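Local coordinates for phage-related protein (Bacillus cereus, PDB 4JG2) that is of unknown function but, as a member of the Enc34 family of phage single-stranded-DNA-binding proteins, probably binds single-stranded DNA, at residues 43-48 against 189-194; 67-72 against 119-124; 83-88 against 162-167. One frame throughout, in Å; residues are numbered along the deposited sequence.

Contact 1 of 3, residues 43-48 against 189-194; sequences NTRLSY and EPLGGR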
ATOM      1  N   ASN A  43       5.072  -4.179 -12.090  1.00  9.07           N
ATOM      2  CA  ASN A  43       5.829  -2.917 -12.291  1.00  9.66           C
ATOM      3  C   ASN A  43       5.709  -1.946 -11.151  1.00  8.17           C
ATOM      4  O   ASN A  43       6.208  -0.835 -11.207  1.00 10.44           O
ATOM      5  CB  ASN A  43       5.399  -2.273 -13.597  1.00 13.17           C
ATOM      6  CG  ASN A  43       5.668  -3.180 -14.753  1.00 19.09           C
ATOM      7  OD1 ASN A  43       6.775  -3.640 -14.939  1.00 26.63           O
ATOM      8  ND2 ASN A  43       4.656  -3.491 -15.440  1.00 27.88           N
ATOM      9  N   THR A  44       5.148  -2.421 -10.040  1.00  8.05           N
ATOM     10  CA  THR A  44       5.013  -1.629  -8.812  1.00  7.85           C
ATOM     11  C   THR A  44       6.394  -1.486  -8.154  1.00  7.94           C
ATOM     12  O   THR A  44       7.131  -2.471  -8.048  1.00  8.84           O
ATOM     13  CB  THR A  44       4.150  -2.370  -7.783  1.00  7.78           C
ATOM     14  OG1 THR A  44       2.901  -2.670  -8.372  1.00  8.51           O
ATOM     15  CG2 THR A  44       4.003  -1.621  -6.545  1.00  9.32           C
ATOM     16  N   ARG A  45       6.763  -0.271  -7.753  1.00  7.43           N
ATOM     17  CA  ARG A  45       8.029  -0.040  -7.066  1.00  7.45           C
ATOM     18  C   ARG A  45       7.767   0.260  -5.589  1.00  6.49           C
ATOM     19  O   ARG A  45       6.755   0.878  -5.256  1.00  8.25           O
ATOM     20  CB  ARG A  45       8.809   1.104  -7.725  1.00  8.08           C
ATOM     21  CG  ARG A  45      10.272   1.136  -7.367  1.00  8.27           C
ATOM     22  CD  ARG A  45      11.022   2.215  -8.125  1.00  9.08           C
ATOM     23  NE  ARG A  45      12.461   2.171  -7.859  1.00  8.50           N
ATOM     24  CZ  ARG A  45      13.300   3.153  -8.117  1.00  9.16           C
ATOM     25  NH1 ARG A  45      12.829   4.263  -8.693  1.00 11.26           N
ATOM     26  NH2 ARG A  45      14.576   3.066  -7.864  1.00 10.70           N
ATOM     27  N   LEU A  46       8.661  -0.179  -4.702  1.00  7.09           N
ATOM     28  CA  LEU A  46       8.499   0.058  -3.262  1.00  6.80           C
ATOM     29  C   LEU A  46       9.305   1.259  -2.846  1.00  7.48           C
ATOM     30  O   LEU A  46      10.522   1.372  -3.131  1.00  9.78           O
ATOM     31  CB  LEU A  46       8.958  -1.175  -2.473  1.00  7.28           C
ATOM     32  CG  LEU A  46       8.356  -2.501  -2.892  1.00  7.96           C
ATOM     33  CD1 LEU A  46       8.778  -3.589  -1.956  1.00  9.77           C
ATOM     34  CD2 LEU A  46       6.840  -2.445  -2.985  1.00  8.74           C
ATOM     35  N   SER A  47       8.672   2.165  -2.084  1.00  7.02           N
ATOM     36  CA  SER A  47       9.322   3.308  -1.480  1.00  7.54           C
ATOM     37  C   SER A  47       9.091   3.243   0.033  1.00  7.40           C
ATOM     38  O   SER A  47       8.013   2.829   0.492  1.00  7.77           O
ATOM     39  CB  SER A  47       8.733   4.616  -2.056  1.00  9.94           C
ATOM     40  OG  SER A  47       9.020   5.779  -1.329  1.00 12.06           O
ATOM     41  N   TYR A  48      10.069   3.672   0.830  1.00  7.20           N
ATOM     42  CA  TYR A  48       9.934   3.685   2.266  1.00  8.51           C
ATOM     43  C   TYR A  48       9.462   2.316   2.754  1.00  8.20           C
ATOM     44  O   TYR A  48       8.484   2.177   3.524  1.00  9.04           O
ATOM     45  CB  TYR A  48       9.055   4.845   2.771  1.00  9.11           C
ATOM     46  CG  TYR A  48       9.521   6.193   2.325  1.00  9.66           C
ATOM     47  CD1 TYR A  48      10.789   6.642   2.587  1.00 11.02           C
ATOM     48  CD2 TYR A  48       8.674   7.025   1.645  1.00 13.62           C
ATOM     49  CE1 TYR A  48      11.180   7.922   2.216  1.00 13.02           C
ATOM     50  CE2 TYR A  48       9.064   8.262   1.250  1.00 17.82           C
ATOM     51  CZ  TYR A  48      10.321   8.719   1.560  1.00 14.96           C
ATOM     52  OH  TYR A  48      10.786   9.971   1.168  1.00 26.32           O
ATOM     53  N   GLU A 189      17.096   0.274  -8.375  1.00 11.19           N
ATOM     54  CA  GLU A 189      18.084   1.062  -7.667  1.00 11.72           C
ATOM     55  C   GLU A 189      17.572   1.380  -6.263  1.00 10.13           C
ATOM     56  O   GLU A 189      16.418   1.758  -6.081  1.00  9.45           O
ATOM     57  CB  GLU A 189      18.420   2.365  -8.413  1.00 14.14           C
ATOM     58  CG  GLU A 189      19.496   2.316  -9.472  1.00 23.73           C
ATOM     59  CD  GLU A 189      20.894   2.119  -8.769  1.00 32.19           C
ATOM     60  OE1 GLU A 189      21.560   3.034  -8.095  1.00 34.16           O
ATOM     61  OE2 GLU A 189      21.272   0.968  -8.840  1.00 29.96           O
ATOM     62  N   PRO A 190      18.435   1.270  -5.251  1.00 10.09           N
ATOM     63  CA  PRO A 190      17.978   1.549  -3.905  1.00 10.12           C
ATOM     64  C   PRO A 190      17.566   3.022  -3.734  1.00  9.85           C
ATOM     65  O   PRO A 190      18.195   3.945  -4.330  1.00 11.63           O
ATOM     66  CB  PRO A 190      19.161   1.125  -3.040  1.00 13.77           C
ATOM     67  CG  PRO A 190      19.910   0.144  -3.911  1.00 19.76           C
ATOM     68  CD  PRO A 190      19.793   0.697  -5.244  1.00 14.08           C
ATOM     69  N   LEU A 191      16.536   3.238  -2.910  1.00  8.87           N
ATOM     70  CA  LEU A 191      16.026   4.545  -2.560  1.00  9.80           C
ATOM     71  C   LEU A 191      16.367   4.873  -1.131  1.00 11.37           C
ATOM     72  O   LEU A 191      16.353   3.984  -0.261  1.00 12.90           O
ATOM     73  CB  LEU A 191      14.530   4.675  -2.796  1.00 10.54           C
ATOM     74  CG  LEU A 191      14.144   4.494  -4.239  1.00 10.26           C
ATOM     75  CD1 LEU A 191      12.626   4.367  -4.374  1.00 10.44           C
ATOM     76  CD2 LEU A 191      14.633   5.625  -5.164  1.00 11.91           C
ATOM     77  N   GLY A 192      16.687   6.127  -0.863  1.00 13.13           N
ATOM     78  CA  GLY A 192      16.990   6.573   0.466  1.00 14.16           C
ATOM     79  C   GLY A 192      15.768   6.606   1.377  1.00 12.11           C
ATOM     80  O   GLY A 192      14.637   6.667   0.903  1.00 13.82           O
ATOM     81  N   GLY A 193      15.950   6.560   2.696  1.00 13.78           N
ATOM     82  CA  GLY A 193      14.841   6.553   3.629  1.00 14.50           C
ATOM     83  C   GLY A 193      14.600   7.875   4.293  1.00 15.32           C
ATOM     84  O   GLY A 193      15.205   8.883   3.947  1.00 17.97           O
ATOM     85  N   ARG A 194      13.634   7.847   5.208  1.00 19.46           N
ATOM     86  CA  ARG A 194      13.258   8.991   6.017  1.00 19.44           C
ATOM     87  C   ARG A 194      14.408   9.364   6.957  1.00 23.13           C
ATOM     88  O   ARG A 194      15.219   8.499   7.324  1.00 29.20           O
ATOM     89  CB  ARG A 194      11.929   8.746   6.779  1.00 22.92           C
ATOM     90  CG  ARG A 194      10.671   8.481   5.924  1.00 21.44           C
ATOM     91  CD  ARG A 194       9.307   8.536   6.644  1.00 19.92           C
ATOM     92  NE  ARG A 194       8.134   8.304   5.768  1.00 21.29           N
ATOM     93  CZ  ARG A 194       7.591   7.129   5.487  1.00 19.29           C
ATOM     94  NH1 ARG A 194       8.008   6.019   6.057  1.00 16.56           N
ATOM     95  NH2 ARG A 194       6.535   7.094   4.706  1.00 21.74           N
TER
HETATM   96  O   HOH W   1       6.656   3.456   5.036  1.00 12.47           O
HETATM   97  O   HOH W   2      12.505   4.923  -0.075  1.00 13.01           O
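Tyr48 and Arg194 make the most extensive meeting between residues 43-48 and 189-194, a cation-pi stack. The guanidinium lies nearly flat over the tyrosine, its plane turned 22° from the ring's, with CZ 4.3 Å from the centroid of the Tyr48 ring. The overlap is off-centre: NE sits over the middle of the ring, while CZ is displaced toward CG and CB, and NH1 of Arg194 comes to 3.6 Å from CB of Tyr48. Arg194 reaches this place because its chain is straight from CG to NE and then turns sharply at the last torsion (chi4 89°), laying the flat group down on the ring. Further back, its CG packs against CD1 and CE1 of Tyr48.

Two waters serve Tyr48. One lies at the edge of the Arg194 guanidinium, in its plane, donates to O of Tyr48 and accepts from NH1; this bridge and the ring together probably restrict the rotation of the guanidinium. The second links N of Tyr48 to O of Gly192. Nearer the start of strand 45-50, Arg45 donates directly from NH2 to the backbone O of Glu189 at 2.9 Å, a bent bond of 136°. NE of the same arginine is held by O of Gly155, so backbone carbonyls take two of its donors.

Leu191 adds van der Waals packing, meeting Arg45 from the opposite direction: its methyl CD1 lies over the centre of the guanidinium, 4.0 Å above its plane, and also lies near O of Leu46.

The contact lies at the surface, where the loop following strand 175-186 passes along strand 45-50, an outermost strand of the four-stranded antiparallel sheet. Strand 63-71 is that strand's partner within the sheet, and Tyr48 also touches Tyr122.

Contact 2 of 3, residues 67-72 against 119-124; sequences SVLIPK and DEAYKG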
ATOM      1  N   SER A  67       5.205   2.657   0.885  0.50  6.82           N
ATOM      2  CA  SER A  67       4.620   3.541  -0.116  0.50  7.23           C
ATOM      3  C   SER A  67       4.723   2.807  -1.459  0.50  6.71           C
ATOM      4  O   SER A  67       5.822   2.585  -1.962  0.50  9.80           O
ATOM      5  CB  SER A  67       5.307   4.902  -0.124  0.50  8.19           C
ATOM      6  OG  SER A  67       5.009   5.613   1.075  0.50  7.62           O
ATOM      7  N   VAL A  68       3.569   2.409  -2.003  1.00  7.53           N
ATOM      8  CA  VAL A  68       3.531   1.612  -3.182  1.00  7.28           C
ATOM      9  C   VAL A  68       3.388   2.539  -4.393  1.00  7.22           C
ATOM     10  O   VAL A  68       2.398   3.295  -4.501  1.00  8.73           O
ATOM     11  CB  VAL A  68       2.270   0.730  -3.011  1.00 11.76           C
ATOM     12  CG1 VAL A  68       2.082  -0.204  -4.147  1.00 11.73           C
ATOM     13  CG2 VAL A  68       2.294  -0.052  -1.671  1.00 13.45           C
ATOM     14  N   LEU A  69       4.366   2.486  -5.298  1.00  6.95           N
ATOM     15  CA  LEU A  69       4.419   3.327  -6.479  1.00  7.09           C
ATOM     16  C   LEU A  69       3.833   2.597  -7.657  1.00  7.88           C
ATOM     17  O   LEU A  69       4.374   1.560  -8.079  1.00  8.35           O
ATOM     18  CB  LEU A  69       5.858   3.755  -6.747  1.00  8.68           C
ATOM     19  CG  LEU A  69       6.597   4.469  -5.646  1.00  9.94           C
ATOM     20  CD1 LEU A  69       8.000   4.832  -6.079  1.00 11.09           C
ATOM     21  CD2 LEU A  69       5.917   5.596  -4.983  1.00 17.12           C
ATOM     22  N   ILE A  70       2.747   3.122  -8.197  1.00  7.60           N
ATOM     23  CA  ILE A  70       1.993   2.509  -9.290  1.00  7.83           C
ATOM     24  C   ILE A  70       2.149   3.352 -10.546  1.00  7.53           C
ATOM     25  O   ILE A  70       1.738   4.509 -10.568  1.00  8.09           O
ATOM     26  CB  ILE A  70       0.505   2.470  -8.880  1.00  9.18           C
ATOM     27  CG1 ILE A  70       0.341   1.625  -7.587  1.00 11.91           C
ATOM     28  CG2 ILE A  70      -0.384   1.909 -10.001  1.00 10.72           C
ATOM     29  CD1 ILE A  70      -0.768   1.993  -6.705  1.00 17.13           C
ATOM     30  N   PRO A  71       2.817   2.799 -11.564  1.00  7.95           N
ATOM     31  CA  PRO A  71       2.994   3.635 -12.744  1.00  8.29           C
ATOM     32  C   PRO A  71       1.659   4.118 -13.295  1.00  8.56           C
ATOM     33  O   PRO A  71       0.716   3.336 -13.343  1.00  9.93           O
ATOM     34  CB  PRO A  71       3.759   2.721 -13.716  1.00 12.17           C
ATOM     35  CG  PRO A  71       3.985   1.476 -13.051  1.00 14.64           C
ATOM     36  CD  PRO A  71       3.427   1.466 -11.698  1.00  9.23           C
ATOM     37  N   LYS A  72       1.634   5.342 -13.847  1.00  8.92           N
ATOM     38  CA  LYS A  72       0.413   5.848 -14.442  1.00  9.98           C
ATOM     39  C   LYS A  72      -0.002   5.087 -15.686  1.00 10.36           C
ATOM     40  O   LYS A  72      -1.129   5.196 -16.110  1.00 12.18           O
ATOM     41  CB  LYS A  72       0.564   7.353 -14.685  1.00 10.19           C
ATOM     42  CG  LYS A  72       0.521   8.126 -13.374  1.00 10.91           C
ATOM     43  CD  LYS A  72       0.491   9.638 -13.555  1.00 11.99           C
ATOM     44  CE  LYS A  72       0.327  10.369 -12.220  1.00 11.48           C
ATOM     45  NZ  LYS A  72       0.232  11.833 -12.364  1.00 12.49           N
ATOM     46  N   ASP A 119       9.945  14.119  -5.827  0.50 17.30           N
ATOM     47  CA  ASP A 119      10.985  13.075  -5.777  0.50 17.34           C
ATOM     48  C   ASP A 119      10.938  12.437  -7.133  0.50 14.94           C
ATOM     49  O   ASP A 119       9.878  12.085  -7.620  0.50 13.75           O
ATOM     50  CB  ASP A 119      10.727  11.946  -4.746  0.50 19.19           C
ATOM     51  CG  ASP A 119      10.804  12.392  -3.294  0.50 23.21           C
ATOM     52  OD1 ASP A 119       9.825  12.934  -2.780  0.50 31.44           O
ATOM     53  OD2 ASP A 119      11.823  12.094  -2.639  0.50 39.63           O
ATOM     54  N   GLU A 120      12.087  12.220  -7.717  1.00 14.85           N
ATOM     55  CA  GLU A 120      12.185  11.629  -9.038  1.00 15.44           C
ATOM     56  C   GLU A 120      11.554  10.224  -9.148  1.00 13.05           C
ATOM     57  O   GLU A 120      10.944   9.918 -10.141  1.00 14.72           O
ATOM     58  CB  GLU A 120      13.594  11.711  -9.580  1.00 19.18           C
ATOM     59  CG  GLU A 120      14.003  13.197  -9.814  1.00 24.27           C
ATOM     60  CD  GLU A 120      13.187  14.050 -10.824  1.00 25.89           C
ATOM     61  OE1 GLU A 120      12.887  13.561 -11.886  1.00 22.66           O
ATOM     62  OE2 GLU A 120      12.966  15.278 -10.550  1.00 44.82           O
ATOM     63  N   ALA A 121      11.613   9.406  -8.077  1.00 13.59           N
ATOM     64  CA  ALA A 121      11.026   8.058  -8.150  1.00 13.45           C
ATOM     65  C   ALA A 121       9.515   8.087  -8.277  1.00 10.44           C
ATOM     66  O   ALA A 121       8.870   7.105  -8.706  1.00 12.52           O
ATOM     67  CB  ALA A 121      11.362   7.200  -6.927  1.00 14.86           C
ATOM     68  N   TYR A 122       8.886   9.171  -7.798  1.00  9.11           N
ATOM     69  CA  TYR A 122       7.454   9.341  -7.790  1.00  8.81           C
ATOM     70  C   TYR A 122       6.915   9.919  -9.123  1.00  9.09           C
ATOM     71  O   TYR A 122       5.711   9.875  -9.345  1.00  9.36           O
ATOM     72  CB  TYR A 122       7.020  10.201  -6.606  1.00  8.90           C
ATOM     73  CG  TYR A 122       7.009   9.494  -5.261  1.00  8.14           C
ATOM     74  CD1 TYR A 122       8.166   9.033  -4.658  1.00  9.31           C
ATOM     75  CD2 TYR A 122       5.822   9.310  -4.552  1.00 10.79           C
ATOM     76  CE1 TYR A 122       8.138   8.368  -3.450  1.00  9.27           C
ATOM     77  CE2 TYR A 122       5.807   8.653  -3.326  1.00  9.32           C
ATOM     78  CZ  TYR A 122       6.953   8.205  -2.791  1.00  9.27           C
ATOM     79  OH  TYR A 122       6.924   7.558  -1.556  1.00 11.13           O
ATOM     80  N   LYS A 123       7.786  10.534  -9.920  1.00  9.82           N
ATOM     81  CA  LYS A 123       7.326  11.089 -11.214  1.00  9.69           C
ATOM     82  C   LYS A 123       6.709   9.963 -12.049  1.00  9.29           C
ATOM     83  O   LYS A 123       7.252   8.843 -12.093  1.00 11.04           O
ATOM     84  CB  LYS A 123       8.445  11.796 -11.950  1.00 13.35           C
ATOM     85  CG  LYS A 123       9.038  12.979 -11.194  1.00 14.69           C
ATOM     86  CD  LYS A 123       8.008  14.053 -10.757  1.00 22.35           C
ATOM     87  CE  LYS A 123       8.629  15.283 -10.015  1.00 29.30           C
ATOM     88  NZ  LYS A 123       7.538  16.081  -9.357  1.00 34.58           N
ATOM     89  N   GLY A 124       5.588  10.262 -12.729  1.00 10.00           N
ATOM     90  CA  GLY A 124       4.951   9.277 -13.527  1.00  9.65           C
ATOM     91  C   GLY A 124       4.258   8.158 -12.770  1.00  9.12           C
ATOM     92  O   GLY A 124       3.876   7.166 -13.404  1.00  9.28           O
TER
HETATM   93  O   HOH W   3       5.004   8.295   0.697  1.00 34.43           O
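Leu69 turns its side chain from strand 63-71 toward the loop 119-124 and carries most of the apolar contact. CB leaves the strand toward the loop, and with CG anti to the carbonyl carbon (chi1 -56°) the branch point is carried outward so that its two methyls divide the work. CD1 goes to Ala121, 3.6 Å from its O and 4.2 Å from its CB. CD2 goes to Tyr122, settling over one face of the ring in a CH-pi contact, 3.6 Å from the ring centroid and only 15° off the normal. It leans slightly toward the CE2 and CZ rim, with CE2 of Tyr122 the nearest ring atom at 3.5 Å. The leucine and the tyrosine cross at about a right angle.

Beyond the ring, OH of Tyr122 rests 3.4 Å from CB of Ser67 and has Ser47 as a direct hydrogen-bond partner. In the conformer described here, a water joins that hydroxyl to OG of Ser67, which also bonds Asn129; Ser67 has a second conformer, so these links are less certain. At the other end, Lys72 N donates to O of Gly124 at 2.9 Å, nearly straight at 165°. The lysine chain then runs extended past this carbonyl, CG 3.5 Å from O of Gly124, toward salt bridges with Asp112 and Asp114.

Chemically, the loop is held at two polar ends. The backbone bond fixes its exit into strand 125-132, CD2 packed on the ring makes the middle apolar, and Ser47 and the water give polar partners to the hydroxyl of the buried Tyr122; the two aspartates would probably favour a charged Lys72.

Contact 3 of 3, residues 83-88 against 162-167; sequences AAVDAA and LNFYAF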
ATOM      1  N   ALA A  83     -12.100   1.303  -8.225  1.00  9.66           N
ATOM      2  CA  ALA A  83     -13.307   0.475  -7.949  1.00 10.68           C
ATOM      3  C   ALA A  83     -13.297   0.022  -6.489  1.00 10.89           C
ATOM      4  O   ALA A  83     -14.334   0.038  -5.814  1.00 11.43           O
ATOM      5  CB  ALA A  83     -13.357  -0.769  -8.855  1.00 12.78           C
ATOM      6  N   ALA A  84     -12.121  -0.323  -5.941  1.00  9.44           N
ATOM      7  CA  ALA A  84     -12.014  -0.780  -4.550  1.00  9.56           C
ATOM      8  C   ALA A  84     -12.289   0.333  -3.538  1.00  8.57           C
ATOM      9  O   ALA A  84     -12.885   0.085  -2.482  1.00  9.17           O
ATOM     10  CB  ALA A  84     -10.657  -1.408  -4.304  1.00 10.64           C
ATOM     11  N   VAL A  85     -11.852   1.561  -3.868  1.00  8.79           N
ATOM     12  CA  VAL A  85     -12.128   2.694  -3.033  1.00 10.03           C
ATOM     13  C   VAL A  85     -13.632   2.959  -2.951  1.00  9.81           C
ATOM     14  O   VAL A  85     -14.152   3.167  -1.881  1.00 10.10           O
ATOM     15  CB  VAL A  85     -11.305   3.921  -3.492  1.00 10.59           C
ATOM     16  CG1 VAL A  85     -11.757   5.208  -2.833  1.00 12.87           C
ATOM     17  CG2 VAL A  85      -9.821   3.683  -3.223  1.00 11.11           C
ATOM     18  N   ASP A  86     -14.272   2.948  -4.106  1.00  9.50           N
ATOM     19  CA  ASP A  86     -15.733   3.072  -4.135  1.00 11.41           C
ATOM     20  C   ASP A  86     -16.429   1.955  -3.344  1.00 10.76           C
ATOM     21  O   ASP A  86     -17.409   2.197  -2.631  1.00 12.51           O
ATOM     22  CB  ASP A  86     -16.254   3.218  -5.548  1.00 12.93           C
ATOM     23  CG  ASP A  86     -15.963   4.595  -6.158  1.00 14.01           C
ATOM     24  OD1 ASP A  86     -15.926   5.624  -5.421  1.00 17.14           O
ATOM     25  OD2 ASP A  86     -15.817   4.638  -7.405  1.00 17.96           O
ATOM     26  N   ALA A  87     -15.939   0.712  -3.501  1.00 10.58           N
ATOM     27  CA  ALA A  87     -16.526  -0.400  -2.759  1.00 11.03           C
ATOM     28  C   ALA A  87     -16.328  -0.235  -1.260  1.00  9.21           C
ATOM     29  O   ALA A  87     -17.206  -0.542  -0.454  1.00 12.14           O
ATOM     30  CB  ALA A  87     -16.005  -1.737  -3.252  1.00 11.91           C
ATOM     31  N   ALA A  88     -15.196   0.294  -0.843  1.00  9.59           N
ATOM     32  CA  ALA A  88     -14.927   0.575   0.574  1.00  9.39           C
ATOM     33  C   ALA A  88     -15.903   1.569   1.131  1.00  9.23           C
ATOM     34  O   ALA A  88     -16.389   1.441   2.259  1.00 11.10           O
ATOM     35  CB  ALA A  88     -13.471   0.993   0.762  1.00  8.90           C
ATOM     36  N   LEU A 162      -3.235  -5.256  -1.423  1.00  8.98           N
ATOM     37  CA  LEU A 162      -3.817  -4.132  -0.744  1.00  9.31           C
ATOM     38  C   LEU A 162      -5.270  -4.335  -0.434  1.00  9.00           C
ATOM     39  O   LEU A 162      -5.998  -4.921  -1.246  1.00 10.90           O
ATOM     40  CB  LEU A 162      -3.744  -2.902  -1.685  1.00  9.97           C
ATOM     41  CG  LEU A 162      -2.366  -2.489  -2.218  1.00 12.06           C
ATOM     42  CD1 LEU A 162      -2.537  -1.318  -3.180  1.00 13.39           C
ATOM     43  CD2 LEU A 162      -1.358  -2.184  -1.108  1.00 13.42           C
ATOM     44  N   ASN A 163      -5.728  -3.875   0.724  0.50  9.14           N
ATOM     45  CA  ASN A 163      -7.153  -3.915   1.028  0.50  9.40           C
ATOM     46  C   ASN A 163      -7.544  -2.528   1.450  0.50  8.40           C
ATOM     47  O   ASN A 163      -6.897  -1.863   2.236  0.50 12.19           O
ATOM     48  CB  ASN A 163      -7.617  -4.956   2.089  0.50 12.62           C
ATOM     49  CG  ASN A 163      -9.182  -5.110   2.178  0.50 15.83           C
ATOM     50  OD1 ASN A 163      -9.823  -5.943   1.454  0.50 24.78           O
ATOM     51  ND2 ASN A 163      -9.799  -4.363   3.125  0.50 27.62           N
ATOM     52  N   PHE A 164      -8.616  -2.077   0.878  1.00  7.94           N
ATOM     53  CA  PHE A 164      -9.131  -0.740   1.157  1.00  7.96           C
ATOM     54  C   PHE A 164     -10.314  -0.803   2.079  1.00  7.49           C
ATOM     55  O   PHE A 164     -11.174  -1.665   1.922  1.00  9.98           O
ATOM     56  CB  PHE A 164      -9.499  -0.090  -0.200  1.00  8.22           C
ATOM     57  CG  PHE A 164      -8.281   0.143  -1.081  1.00  8.19           C
ATOM     58  CD1 PHE A 164      -7.829  -0.801  -2.005  1.00  8.93           C
ATOM     59  CD2 PHE A 164      -7.509   1.261  -0.915  1.00  7.83           C
ATOM     60  CE1 PHE A 164      -6.700  -0.594  -2.772  1.00  9.12           C
ATOM     61  CE2 PHE A 164      -6.374   1.485  -1.660  1.00  8.74           C
ATOM     62  CZ  PHE A 164      -5.976   0.536  -2.571  1.00  8.76           C
ATOM     63  N   TYR A 165     -10.379   0.156   2.994  1.00  7.68           N
ATOM     64  CA  TYR A 165     -11.437   0.141   3.993  1.00  7.56           C
ATOM     65  C   TYR A 165     -11.724   1.550   4.498  1.00  6.76           C
ATOM     66  O   TYR A 165     -10.839   2.394   4.621  1.00  7.70           O
ATOM     67  CB  TYR A 165     -11.111  -0.810   5.176  1.00  7.81           C
ATOM     68  CG  TYR A 165      -9.868  -0.440   5.945  1.00  8.17           C
ATOM     69  CD1 TYR A 165      -8.583  -0.914   5.561  1.00  9.00           C
ATOM     70  CD2 TYR A 165      -9.921   0.353   7.061  1.00  8.22           C
ATOM     71  CE1 TYR A 165      -7.477  -0.602   6.304  1.00  9.45           C
ATOM     72  CE2 TYR A 165      -8.777   0.700   7.784  1.00  8.39           C
ATOM     73  CZ  TYR A 165      -7.588   0.208   7.386  1.00  8.73           C
ATOM     74  OH  TYR A 165      -6.493   0.576   8.122  1.00 11.06           O
ATOM     75  N   ALA A 166     -12.957   1.798   4.877  1.00  6.83           N
ATOM     76  CA  ALA A 166     -13.378   3.069   5.475  1.00  7.13           C
ATOM     77  C   ALA A 166     -12.773   3.206   6.840  1.00  7.20           C
ATOM     78  O   ALA A 166     -12.677   2.229   7.600  1.00  7.79           O
ATOM     79  CB  ALA A 166     -14.878   3.183   5.546  1.00  9.01           C
ATOM     80  N   PHE A 167     -12.439   4.449   7.226  1.00  8.38           N
ATOM     81  CA  PHE A 167     -11.890   4.703   8.561  1.00  9.08           C
ATOM     82  C   PHE A 167     -12.285   6.100   9.039  1.00  8.48           C
ATOM     83  O   PHE A 167     -12.559   6.997   8.249  1.00  9.42           O
ATOM     84  CB  PHE A 167     -10.332   4.576   8.605  1.00  9.39           C
ATOM     85  CG  PHE A 167      -9.619   5.786   8.103  1.00  9.67           C
ATOM     86  CD1 PHE A 167      -9.568   6.054   6.746  1.00  9.32           C
ATOM     87  CD2 PHE A 167      -9.087   6.714   8.976  1.00 11.39           C
ATOM     88  CE1 PHE A 167      -8.933   7.193   6.285  1.00  9.84           C
ATOM     89  CE2 PHE A 167      -8.480   7.860   8.535  1.00 14.30           C
ATOM     90  CZ  PHE A 167      -8.456   8.109   7.159  1.00 11.20           C
TER
HETATM   91  O   HOH W   4     -15.108  -0.071   4.194  1.00 10.65           O
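Phe164 is the residue against which the helix packs: this is an alpha/beta layer contact, helix 75-96 lying on one face of the sheet that contains strand 157-169. The short segments run at 35° to each other, their axes 7.1 Å apart at the closest point, a spacing that the small alanines on this side of the helix allow.

The tight part is apolar and buried. A chi1 of -65° slants the Phe164 ring away from the helix axis and back toward the N-terminal end of 83-88. Two methyls approach it obliquely, CB of Ala84 at 3.7 Å from CD1 and CG2 of Val85 at 4.1 Å from CD2. One turn on from Ala84, Ala88 packs against the strand backbone itself: its CB is 3.7 Å from O of Phe164 and 4.2 Å from CB of the same residue. Val38 and Pro109 also pack against the phenylalanine.

Toward Tyr165 and Ala166 the contact loosens and opens to solvent. Tyr165 directs its side chain away from the helix, and Ala166 brings its CB to 4.0 Å from O of Ala88. Here a water takes over, donating to O of Ala88 at 2.8 Å and accepting from N of Ala166 at 2.9 Å.

Contacts 1 and 2 are neighbours, their centres about 9 Å apart, and meet through adjacent strands 45-50 and 63-71 of the antiparallel sheet. Between them, Ser47 O lies 2.8 Å from Ser67 N, a probable backbone hydrogen bond, and Thr44 CG2 packs on Val68 CG1 at 3.4 Å. Contact 3 lies across the chain's centre from contact 1, about 24 Å between centres, and touches contact 2 through Val68 CG2 and Leu162 CD2 at 4.3 Å. Strand 63-71 leads into helix 75-96, so consecutive elements of the chain serve contacts 2 and 3, whose centres are about 21 Å apart. Both nest within the span closed by contact 1, while their own segments alternate.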